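Side-chain contacts in P450 epoxidase (Sorangium cellulosum, PDB 1Q5D), which is a cytochrome P450, a haem protein, that binds haem and the ligand EPB in pockets of its fold: residues G23-P28 / P395-H400; E46-V51 / E72-S77; Q311-E314 / S319-K322. All coordinates share one frame; numbering follows the deposited sequence.

Interaction 1: G23-P28 / P395-H400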
loop_
_atom_site.group_PDB
_atom_site.type_symbol
_atom_site.label_atom_id
_atom_site.label_comp_id
_atom_site.label_asym_id
_atom_site.label_seq_id
_atom_site.Cartn_x
_atom_site.Cartn_y
_atom_site.Cartn_z
ATOM N N GLY A 23 -19.310 -4.639 7.407
ATOM C CA GLY A 23 -19.175 -3.444 8.211
ATOM C C GLY A 23 -17.786 -3.116 8.737
ATOM O O GLY A 23 -17.529 -1.955 9.066
ATOM N N TYR A 24 -16.898 -4.114 8.831
ATOM C CA TYR A 24 -15.592 -3.905 9.450
ATOM C C TYR A 24 -14.743 -2.944 8.629
ATOM O O TYR A 24 -14.230 -1.962 9.159
ATOM C CB TYR A 24 -14.847 -5.224 9.692
ATOM C CG TYR A 24 -13.429 -5.076 10.229
ATOM C CD1 TYR A 24 -13.159 -5.188 11.598
ATOM C CD2 TYR A 24 -12.356 -4.848 9.371
ATOM C CE1 TYR A 24 -11.867 -5.068 12.086
ATOM C CE2 TYR A 24 -11.070 -4.728 9.844
ATOM C CZ TYR A 24 -10.821 -4.837 11.198
ATOM O OH TYR A 24 -9.531 -4.712 11.663
ATOM N N ALA A 25 -14.606 -3.222 7.339
ATOM C CA ALA A 25 -13.873 -2.308 6.445
ATOM C C ALA A 25 -14.386 -0.868 6.570
ATOM O O ALA A 25 -13.598 0.063 6.730
ATOM C CB ALA A 25 -13.947 -2.780 5.010
ATOM N N GLU A 26 -15.705 -0.690 6.499
ATOM C CA GLU A 26 -16.310 0.637 6.623
ATOM C C GLU A 26 -15.931 1.370 7.916
ATOM O O GLU A 26 -15.711 2.588 7.908
ATOM C CB GLU A 26 -17.839 0.566 6.508
ATOM C CG GLU A 26 -18.529 1.922 6.628
ATOM C CD GLU A 26 -20.047 1.830 6.539
ATOM O OE1 GLU A 26 -20.623 0.782 6.936
ATOM O OE2 GLU A 26 -20.673 2.809 6.074
ATOM N N ASP A 27 -15.858 0.638 9.017
ATOM C CA ASP A 27 -15.554 1.252 10.306
ATOM C C ASP A 27 -15.103 0.200 11.317
ATOM O O ASP A 27 -15.906 -0.337 12.086
ATOM C CB ASP A 27 -16.780 2.007 10.827
ATOM C CG ASP A 27 -16.505 2.749 12.115
ATOM O OD1 ASP A 27 -15.314 2.893 12.498
ATOM O OD2 ASP A 27 -17.429 3.219 12.820
ATOM N N PRO A 28 -13.818 -0.125 11.284
ATOM C CA PRO A 28 -13.265 -1.151 12.160
ATOM C C PRO A 28 -12.932 -0.629 13.544
ATOM O O PRO A 28 -12.492 -1.400 14.397
ATOM C CB PRO A 28 -11.968 -1.531 11.448
ATOM C CG PRO A 28 -11.546 -0.263 10.794
ATOM C CD PRO A 28 -12.801 0.434 10.367
ATOM N N PRO A 395 -20.157 5.316 0.635
ATOM C CA PRO A 395 -19.208 4.516 -0.142
ATOM C C PRO A 395 -19.432 3.028 0.091
ATOM O O PRO A 395 -19.854 2.618 1.168
ATOM C CB PRO A 395 -17.842 4.935 0.416
ATOM C CG PRO A 395 -18.133 5.575 1.734
ATOM C CD PRO A 395 -19.487 6.211 1.596
ATOM N N VAL A 396 -19.157 2.229 -0.925
ATOM C CA VAL A 396 -19.252 0.775 -0.794
ATOM C C VAL A 396 -17.862 0.164 -0.548
ATOM O O VAL A 396 -16.899 0.486 -1.257
ATOM C CB VAL A 396 -19.917 0.165 -2.061
ATOM C CG1 VAL A 396 -19.919 -1.372 -2.021
ATOM C CG2 VAL A 396 -21.342 0.728 -2.233
ATOM N N PHE A 397 -17.764 -0.710 0.456
ATOM C CA PHE A 397 -16.501 -1.360 0.807
ATOM C C PHE A 397 -16.556 -2.842 0.421
ATOM O O PHE A 397 -17.651 -3.414 0.316
ATOM C CB PHE A 397 -16.215 -1.200 2.306
ATOM C CG PHE A 397 -15.786 0.202 2.703
ATOM C CD1 PHE A 397 -14.444 0.541 2.757
ATOM C CD2 PHE A 397 -16.724 1.169 3.005
ATOM C CE1 PHE A 397 -14.043 1.834 3.100
ATOM C CE2 PHE A 397 -16.334 2.462 3.356
ATOM C CZ PHE A 397 -14.995 2.791 3.406
ATOM N N GLY A 398 -15.391 -3.464 0.227
ATOM C CA GLY A 398 -15.334 -4.879 -0.120
ATOM C C GLY A 398 -14.626 -5.730 0.912
ATOM O O GLY A 398 -14.585 -5.369 2.093
ATOM N N TYR A 399 -14.045 -6.841 0.465
ATOM C CA TYR A 399 -13.416 -7.825 1.350
ATOM C C TYR A 399 -12.003 -8.211 0.894
ATOM O O TYR A 399 -11.595 -9.373 1.020
ATOM C CB TYR A 399 -14.275 -9.099 1.422
ATOM C CG TYR A 399 -15.660 -8.882 1.969
ATOM C CD1 TYR A 399 -16.769 -8.831 1.123
ATOM C CD2 TYR A 399 -15.866 -8.729 3.324
ATOM C CE1 TYR A 399 -18.040 -8.623 1.628
ATOM C CE2 TYR A 399 -17.132 -8.519 3.836
ATOM C CZ TYR A 399 -18.208 -8.479 2.992
ATOM O OH TYR A 399 -19.455 -8.272 3.528
ATOM N N HIS A 400 -11.266 -7.262 0.333
ATOM C CA HIS A 400 -9.854 -7.477 -0.002
ATOM C C HIS A 400 -9.101 -7.965 1.243
ATOM O O HIS A 400 -9.292 -7.427 2.336
ATOM C CB HIS A 400 -9.240 -6.164 -0.527
ATOM C CG HIS A 400 -7.881 -6.323 -1.126
ATOM N ND1 HIS A 400 -6.781 -6.683 -0.383
ATOM C CD2 HIS A 400 -7.440 -6.164 -2.399
ATOM C CE1 HIS A 400 -5.720 -6.739 -1.167
ATOM N NE2 HIS A 400 -6.095 -6.439 -2.396
#
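The ring of Phe397 lies under the backbone turn at Ala25 and Glu26, joining the N-terminal loop of this cytochrome P450 to a small antiparallel sheet near its C-terminus. This is a CH-pi contact: Glu26 CA stands 3.8 Å from the centroid of the Phe397 ring, 16° off the ring normal. It sits above the half of the ring that carries CD2 and CE2, and Ala25 O lies over the same face, nearer the CE1 side. The ring therefore packs against main-chain atoms as much as against side chains. Glu26 CB adds to this at 3.7 Å from Phe397 CD2. With its CG anti to the backbone N (chi1 -180°) and the chain extended beyond, Glu26 crosses Phe397 at about a right angle; CG still brushes CE2, while the carboxylate runs on past the ring.

Ala25 fills the angle at the root of the aromatic side chain. Its CB is 3.9 Å from Phe397 CB and about as far from Gly398 O, a van der Waals fit without a hydrogen bond between the segments.

Polar links to neighbouring residues place both backbones. Arg404 NE binds Ala25 O, the carbonyl over the ring, and Arg302 reaches both segments, its NH2 bonding Gly398 O and its carbonyl O accepting from Tyr24 OH. Phe397 also touches Phe265 of helix 257-272 and Ile406 of strand 406-412, which ties the contact to a long helix and to the sheet. Within 23-28 the turn is closed by Asp27 N donating to Gly23 O at 3.1 Å, and just beyond it Pro28 CB sits 3.4 Å above the plane of the Tyr24 ring, over its centre.

Interaction 2: E46-V51 / E72-S77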
loop_
_atom_site.group_PDB
_atom_site.type_symbol
_atom_site.label_atom_id
_atom_site.label_comp_id
_atom_site.label_asym_id
_atom_site.label_seq_id
_atom_site.Cartn_x
_atom_site.Cartn_y
_atom_site.Cartn_z
ATOM N N GLU A 46 -8.430 -17.785 12.964
ATOM C CA GLU A 46 -8.478 -17.989 11.516
ATOM C C GLU A 46 -7.225 -17.469 10.821
ATOM O O GLU A 46 -6.802 -18.003 9.789
ATOM C CB GLU A 46 -9.722 -17.356 10.912
ATOM C CG GLU A 46 -9.811 -17.541 9.404
ATOM C CD GLU A 46 -11.119 -17.058 8.831
ATOM O OE1 GLU A 46 -11.884 -16.399 9.571
ATOM O OE2 GLU A 46 -11.373 -17.317 7.620
ATOM N N GLY A 47 -6.620 -16.435 11.394
ATOM C CA GLY A 47 -5.396 -15.897 10.842
ATOM C C GLY A 47 -4.189 -16.739 11.204
ATOM O O GLY A 47 -3.123 -16.569 10.634
ATOM N N ARG A 48 -4.353 -17.650 12.164
ATOM C CA ARG A 48 -3.238 -18.478 12.625
ATOM C C ARG A 48 -2.029 -17.631 13.005
ATOM O O ARG A 48 -0.901 -17.933 12.616
ATOM C CB ARG A 48 -2.801 -19.500 11.566
ATOM C CG ARG A 48 -3.865 -20.497 11.108
ATOM C CD ARG A 48 -3.816 -20.774 9.610
ATOM N NE ARG A 48 -2.599 -21.476 9.223
ATOM C CZ ARG A 48 -2.018 -21.395 8.032
ATOM N NH1 ARG A 48 -2.512 -20.626 7.076
ATOM N NH2 ARG A 48 -0.925 -22.089 7.796
ATOM N N SER A 49 -2.247 -16.561 13.753
ATOM C CA SER A 49 -1.116 -15.732 14.146
ATOM C C SER A 49 -1.468 -14.860 15.334
ATOM O O SER A 49 -2.636 -14.638 15.622
ATOM C CB SER A 49 -0.673 -14.849 12.976
ATOM O OG SER A 49 -1.618 -13.831 12.752
ATOM N N TRP A 50 -0.444 -14.383 16.029
ATOM C CA TRP A 50 -0.633 -13.408 17.091
ATOM C C TRP A 50 -0.928 -12.032 16.499
ATOM O O TRP A 50 -0.508 -11.750 15.378
ATOM C CB TRP A 50 0.633 -13.343 17.928
ATOM C CG TRP A 50 0.913 -14.616 18.657
ATOM C CD1 TRP A 50 1.796 -15.605 18.295
ATOM C CD2 TRP A 50 0.308 -15.044 19.877
ATOM N NE1 TRP A 50 1.778 -16.613 19.228
ATOM C CE2 TRP A 50 0.866 -16.296 20.206
ATOM C CE3 TRP A 50 -0.643 -14.483 20.743
ATOM C CZ2 TRP A 50 0.510 -16.996 21.363
ATOM C CZ3 TRP A 50 -1.012 -15.197 21.886
ATOM C CH2 TRP A 50 -0.427 -16.433 22.182
ATOM N N VAL A 51 -1.613 -11.180 17.266
ATOM C CA VAL A 51 -2.008 -9.838 16.818
ATOM C C VAL A 51 -1.618 -8.821 17.887
ATOM O O VAL A 51 -2.044 -8.935 19.049
ATOM C CB VAL A 51 -3.525 -9.745 16.572
ATOM C CG1 VAL A 51 -3.951 -8.317 16.235
ATOM C CG2 VAL A 51 -3.954 -10.691 15.439
ATOM N N GLU A 72 9.692 -17.536 4.723
ATOM C CA GLU A 72 10.346 -18.835 4.871
ATOM C C GLU A 72 10.664 -19.154 6.341
ATOM O O GLU A 72 11.032 -20.282 6.675
ATOM C CB GLU A 72 11.595 -18.923 3.977
ATOM C CG GLU A 72 11.275 -18.866 2.480
ATOM C CD GLU A 72 12.490 -19.035 1.578
ATOM O OE1 GLU A 72 13.574 -18.507 1.909
ATOM O OE2 GLU A 72 12.360 -19.696 0.521
ATOM N N GLU A 73 10.499 -18.164 7.215
ATOM C CA GLU A 73 10.626 -18.380 8.655
ATOM C C GLU A 73 9.309 -18.854 9.264
ATOM O O GLU A 73 9.261 -19.264 10.423
ATOM C CB GLU A 73 11.093 -17.104 9.352
ATOM C CG GLU A 73 12.467 -16.633 8.912
ATOM C CD GLU A 73 13.586 -17.228 9.748
ATOM O OE1 GLU A 73 14.726 -16.733 9.642
ATOM O OE2 GLU A 73 13.331 -18.189 10.512
ATOM N N TRP A 74 8.243 -18.800 8.476
ATOM C CA TRP A 74 6.919 -19.233 8.927
ATOM C C TRP A 74 6.828 -20.746 9.123
ATOM O O TRP A 74 7.480 -21.524 8.428
ATOM C CB TRP A 74 5.876 -18.795 7.907
ATOM C CG TRP A 74 4.475 -18.773 8.383
ATOM C CD1 TRP A 74 4.033 -18.673 9.676
ATOM C CD2 TRP A 74 3.307 -18.832 7.564
ATOM N NE1 TRP A 74 2.658 -18.667 9.704
ATOM C CE2 TRP A 74 2.187 -18.764 8.417
ATOM C CE3 TRP A 74 3.091 -18.935 6.180
ATOM C CZ2 TRP A 74 0.878 -18.795 7.939
ATOM C CZ3 TRP A 74 1.790 -18.972 5.710
ATOM C CH2 TRP A 74 0.700 -18.907 6.591
ATOM N N GLU A 75 6.000 -21.155 10.068
ATOM C CA GLU A 75 5.759 -22.564 10.312
ATOM C C GLU A 75 4.999 -23.205 9.143
ATOM O O GLU A 75 5.068 -24.419 8.942
ATOM C CB GLU A 75 4.984 -22.736 11.616
ATOM C CG GLU A 75 3.744 -21.864 11.732
ATOM C CD GLU A 75 3.012 -22.067 13.043
ATOM O OE1 GLU A 75 2.058 -21.307 13.325
ATOM O OE2 GLU A 75 3.391 -22.990 13.800
ATOM N N SER A 76 4.277 -22.387 8.370
ATOM C CA SER A 76 3.539 -22.887 7.206
ATOM C C SER A 76 4.229 -22.514 5.900
ATOM O O SER A 76 3.587 -22.399 4.854
ATOM C CB SER A 76 2.112 -22.349 7.193
ATOM O OG SER A 76 1.325 -22.957 8.196
ATOM N N SER A 77 5.538 -22.325 5.965
ATOM C CA SER A 77 6.312 -21.958 4.791
ATOM C C SER A 77 6.092 -22.878 3.581
ATOM O O SER A 77 5.915 -22.397 2.463
ATOM C CB SER A 77 7.797 -21.915 5.135
ATOM O OG SER A 77 8.549 -21.790 3.948
HETATM O O HOH W 1 1.620 -18.778 12.388
#
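A G1 beta bulge, in which Arg48 and Ser49 both face Trp44, lies where strands 41-44 and 49-52 of the mixed sheet of this P450 fold form a hairpin, and from it Arg48 reaches across to the loop that leads into helix 77-82. Its guanidinium lies near the six-membered ring of Trp74, with NH1 3.7 Å from Trp74 CH2. Trp74 CZ2 is over one face of the guanidinium, toward its rim, yet the two planes are 42° apart, so the groups meet obliquely and do not stack. The arginine chain gets there by bending at chi2 (140°) and again at chi3, crossing the indole at about a right angle.

At the edge of the guanidinium, near its plane, is Ser76 OG. The separation from Arg48 NH2, 2.4 Å, is too short to be taken at face value. Ser76 lies at the N-cap position of the helix without making a capping bond by its side chain, and it is the third residue of the type I turn from Trp74 to Ser77; its CB packs over one face of the indole, toward the rim. Arg48 NH2 also has a weak, long ion pair with Glu79 OE2.

Outside the two segments the indole also meets Phe308, ring planes about 50° apart, and Met325 of strand 325-329. The side chain of Trp74 is about 9 Å from EPB, consistent with a place outside the ligand's first shell.

One water links the Arg48 backbone carbonyl to the Trp74 and Glu75 side chains. It lies in the indole plane at its edge and accepts from Trp74 NE1 at 2.9 Å, with Arg48 O and Glu75 OE1 each 2.7 Å from the same water oxygen.

Interaction 3: Q311-E314 / S319-K322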
loop_
_atom_site.group_PDB
_atom_site.type_symbol
_atom_site.label_atom_id
_atom_site.label_comp_id
_atom_site.label_asym_id
_atom_site.label_seq_id
_atom_site.Cartn_x
_atom_site.Cartn_y
_atom_site.Cartn_z
ATOM N N GLN A 311 12.630 -17.367 16.830
ATOM C CA GLN A 311 12.985 -18.159 18.000
ATOM C C GLN A 311 11.843 -18.067 19.004
ATOM O O GLN A 311 10.993 -17.183 18.900
ATOM C CB GLN A 311 14.257 -17.598 18.638
ATOM C CG GLN A 311 14.008 -16.289 19.370
ATOM C CD GLN A 311 15.269 -15.641 19.894
ATOM O OE1 GLN A 311 16.326 -15.729 19.269
ATOM N NE2 GLN A 311 15.158 -14.974 21.042
ATOM N N ASP A 312 11.816 -18.974 19.976
ATOM C CA ASP A 312 10.857 -18.874 21.076
ATOM C C ASP A 312 11.112 -17.597 21.866
ATOM O O ASP A 312 12.265 -17.216 22.077
ATOM C CB ASP A 312 10.989 -20.069 22.018
ATOM C CG ASP A 312 10.466 -21.354 21.417
ATOM O OD1 ASP A 312 10.595 -22.398 22.089
ATOM O OD2 ASP A 312 9.915 -21.435 20.295
ATOM N N LEU A 313 10.044 -16.930 22.295
ATOM C CA LEU A 313 10.177 -15.735 23.128
ATOM C C LEU A 313 8.869 -15.397 23.825
ATOM O O LEU A 313 7.808 -15.851 23.408
ATOM C CB LEU A 313 10.670 -14.531 22.313
ATOM C CG LEU A 313 9.792 -13.967 21.190
ATOM C CD1 LEU A 313 10.289 -12.584 20.776
ATOM C CD2 LEU A 313 9.780 -14.891 19.986
ATOM N N GLU A 314 8.964 -14.617 24.900
ATOM C CA GLU A 314 7.792 -14.094 25.597
ATOM C C GLU A 314 7.602 -12.636 25.203
ATOM O O GLU A 314 8.561 -11.861 25.191
ATOM C CB GLU A 314 7.958 -14.211 27.120
ATOM C CG GLU A 314 7.071 -15.271 27.767
ATOM C CD GLU A 314 7.536 -16.687 27.459
ATOM O OE1 GLU A 314 6.737 -17.630 27.614
ATOM O OE2 GLU A 314 8.704 -16.861 27.059
ATOM N N SER A 319 3.458 -16.472 25.133
ATOM C CA SER A 319 4.556 -17.375 24.828
ATOM C C SER A 319 4.565 -17.682 23.342
ATOM O O SER A 319 3.885 -18.605 22.880
ATOM C CB SER A 319 4.421 -18.667 25.633
ATOM O OG SER A 319 4.429 -18.378 27.021
ATOM N N ILE A 320 5.335 -16.898 22.596
ATOM C CA ILE A 320 5.387 -17.032 21.148
ATOM C C ILE A 320 6.466 -18.020 20.741
ATOM O O ILE A 320 7.612 -17.918 21.176
ATOM C CB ILE A 320 5.631 -15.647 20.491
ATOM C CG1 ILE A 320 4.558 -14.656 20.948
ATOM C CG2 ILE A 320 5.654 -15.774 18.973
ATOM C CD1 ILE A 320 4.778 -13.225 20.489
ATOM N N LYS A 321 6.101 -18.970 19.890
ATOM C CA LYS A 321 7.045 -19.985 19.457
ATOM C C LYS A 321 7.740 -19.639 18.138
ATOM O O LYS A 321 7.229 -18.857 17.331
ATOM C CB LYS A 321 6.366 -21.358 19.375
ATOM C CG LYS A 321 5.620 -21.769 20.645
ATOM C CD LYS A 321 6.525 -21.746 21.884
ATOM C CE LYS A 321 5.793 -22.273 23.124
ATOM N NZ LYS A 321 6.311 -21.674 24.391
ATOM N N LYS A 322 8.910 -20.232 17.931
ATOM C CA LYS A 322 9.670 -20.049 16.700
ATOM C C LYS A 322 8.835 -20.337 15.458
ATOM O O LYS A 322 8.170 -21.363 15.380
ATOM C CB LYS A 322 10.895 -20.960 16.706
ATOM C CG LYS A 322 11.721 -20.896 15.442
ATOM C CD LYS A 322 13.039 -21.618 15.615
ATOM C CE LYS A 322 13.714 -21.815 14.269
ATOM N NZ LYS A 322 14.284 -20.535 13.791
#
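Gln311 opens one arm of a beta hairpin, the two-stranded antiparallel sheet of strands 313-315 and 318-320, and meets Lys322 at the open end: its CA is 3.7 Å from Lys322 CB. The lysine chain runs on past it, and its NZ is hydrogen-bonded to Arg310 O.

Asp312 uses its side chain where the regular strand pairing has stopped. OD2 accepts from Lys322 N at 2.8 Å, with an N-H...O angle of 162°, and the donor comes in nearly in line with the C-O bond of the carboxylate. CG lies anti to the carbonyl carbon (chi1 -72°), which swings the carboxylate across to the other arm. The same oxygen rests against Lys321 CA and CB. The ammonium of Lys321, its NZ, stays 4.9 Å from Asp312 OD1, where a weak long-range attraction is possible, though the charged atoms are not in contact.

Leu313 and Ile320 form the hydrogen-bonded pair of the hairpin. Leu313 N donates to Ile320 O at 2.9 Å, and Ile320 N returns a bond to Leu313 O at 2.8 Å; the second is more bent at the hydrogen, 138°. Both side chains are buried on the same face of the two-stranded sheet, and Trp50 packs against Ile320 from the neighbouring five-stranded sheet.

Glu314 and Ser319, the non-hydrogen-bonded pair, occupy the opposite, exposed face next to the turn. Here the side chains supply the link that the backbone lacks: the glutamate bends at chi2, folding its carboxylate back across the strands, and Ser319 OG donates to Glu314 OE1 over a very short 2.5 Å.

Overall arrangement
Interactions 2 and 3 are neighbours, about 13 Å between centres, and touch directly: Trp50 of 46-51 packs on Ile320 and Ser319, and Glu73 approaches Lys322. Interaction 1 stands apart, with nearest atoms about 8 Å from interaction 2 and about 19 Å from interaction 3, yet along the chain its widely separated segments enclose both. Chemistry follows place. Partly buried 23-28 / 395-400 relies on ring and aliphatic packing with no bond across it; 46-51 / 72-77, also partly buried, mixes an arginine, an indole and a bridging water; the outlying hairpin 311-314 / 319-322, mostly exposed, is held by backbone and carboxylate hydrogen bonds.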